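Local atomic coordinates of GGDEF and EAL domain-containing protein (Vibrio cholerae O1 str. 2010EL-1786, PDB entry 6PWK), a protein that binds the second messenger c-di-GMP as a LapD-type receptor and probably relays its level to the control of large adhesins in biofilm formation. Residues 304-307 against 308-311. Residues are numbered along the deposited sequence; the frame is centred on the assembly and turned at random.
With MG (magnesium ion), chain E.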
# COMPACT_ATOMS: atom_id res chain seq x y z
N GLU A 304 1.76 16.72 16.93
CA GLU A 304 2.42 15.65 17.68
C GLU A 304 2.41 14.39 16.83
O GLU A 304 1.36 13.80 16.58
CB GLU A 304 1.74 15.43 19.02
CG GLU A 304 2.67 14.93 20.11
CD GLU A 304 2.27 15.40 21.49
OE1 GLU A 304 1.56 14.66 22.20
OE2 GLU A 304 2.66 16.53 21.87
N ILE A 305 3.59 13.97 16.38
CA ILE A 305 3.75 12.85 15.47
C ILE A 305 4.35 11.68 16.24
O ILE A 305 5.36 11.86 16.93
CB ILE A 305 4.64 13.21 14.27
CG1 ILE A 305 4.04 14.40 13.51
CG2 ILE A 305 4.83 12.02 13.35
CD1 ILE A 305 4.93 14.93 12.41
N PRO A 306 3.76 10.48 16.18
CA PRO A 306 4.33 9.35 16.91
C PRO A 306 5.70 8.98 16.39
O PRO A 306 6.01 9.15 15.21
CB PRO A 306 3.31 8.22 16.66
CG PRO A 306 2.06 8.91 16.20
CD PRO A 306 2.54 10.12 15.45
N GLU A 307 6.54 8.46 17.30
CA GLU A 307 7.88 8.05 16.91
C GLU A 307 7.86 6.96 15.85
O GLU A 307 8.77 6.89 15.01
CB GLU A 307 8.66 7.58 18.15
CG GLU A 307 10.04 7.01 17.84
CD GLU A 307 10.87 6.80 19.08
OE1 GLU A 307 11.67 7.69 19.43
OE2 GLU A 307 10.72 5.74 19.72
N GLY A 308 6.83 6.12 15.85
CA GLY A 308 6.72 5.08 14.84
C GLY A 308 6.67 5.62 13.43
O GLY A 308 7.10 4.95 12.49
N CYS A 309 6.14 6.84 13.25
CA CYS A 309 6.12 7.46 11.93
C CYS A 309 7.53 7.71 11.43
O CYS A 309 7.86 7.38 10.28
CB CYS A 309 5.34 8.77 11.97
SG CYS A 309 3.56 8.60 11.91
N PHE A 310 8.38 8.29 12.27
CA PHE A 310 9.71 8.70 11.82
C PHE A 310 10.58 7.52 11.45
O PHE A 310 11.42 7.62 10.54
CB PHE A 310 10.39 9.55 12.90
CG PHE A 310 9.73 10.88 13.14
CD1 PHE A 310 10.07 11.98 12.37
CD2 PHE A 310 8.79 11.03 14.14
CE1 PHE A 310 9.47 13.21 12.59
CE2 PHE A 310 8.19 12.25 14.37
CZ PHE A 310 8.53 13.34 13.59
N VAL A 311 10.42 6.38 12.13
CA VAL A 311 11.29 5.24 11.87
C VAL A 311 10.70 4.27 10.85
O VAL A 311 11.44 3.56 10.17
CB VAL A 311 11.64 4.52 13.19
CG1 VAL A 311 11.60 5.50 14.36
CG2 VAL A 311 10.73 3.33 13.43
MG MG E . 0.59 12.74 22.40
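The flat group of this turn is the F310 ring, and I305 meets it on its CD2-CE2-CZ side. I305 CG2 approaches obliquely and lies 3.5 Å from F310 CE2. The two side chains cross at about a right angle. The backbone O of I305 and CA of E307 sit at the ring edge, near its plane. Beyond the turn, the ring of Y345 meets F310 with its plane tilted by only about 15°, and F349 packs edge-to-face with it. I305 has CG2 anti to the backbone N and CG1 beside it (chi1 -59°). This lets CG2 touch both the ring and C309 CB, the latter at 3.6 Å. C309 SG reaches P306, 4.0 Å from its CD.

The segment is the end of a strand turning into a short helix, in the TIM-barrel-like fold of the EAL domain. Strand 301-305 is one of the parallel strands of this fold. P306 makes the turn from it into helix 307-312. P306 O accepts a hydrogen bond from C309 N at 3.0 Å. E307 O receives two weak hydrogen bonds, from F310 N at 3.1 Å and from V311 N at 3.4 Å.

E307 is buried, and both its carboxylate oxygens are hydrogen-bonded. With CG anti to the backbone N (chi1 175°), the extended E307 chain carries OE1 to Y345 OH and G337 N, and OE2 to N339 N. The CB of E304 points away from the helix. E304 OE1 binds the magnesium ion at 2.2 Å, together with E218, N272 and D334, while OE2 forms a salt bridge with K355 and a hydrogen bond with Y353, which probably fixes the carboxylate's rotation.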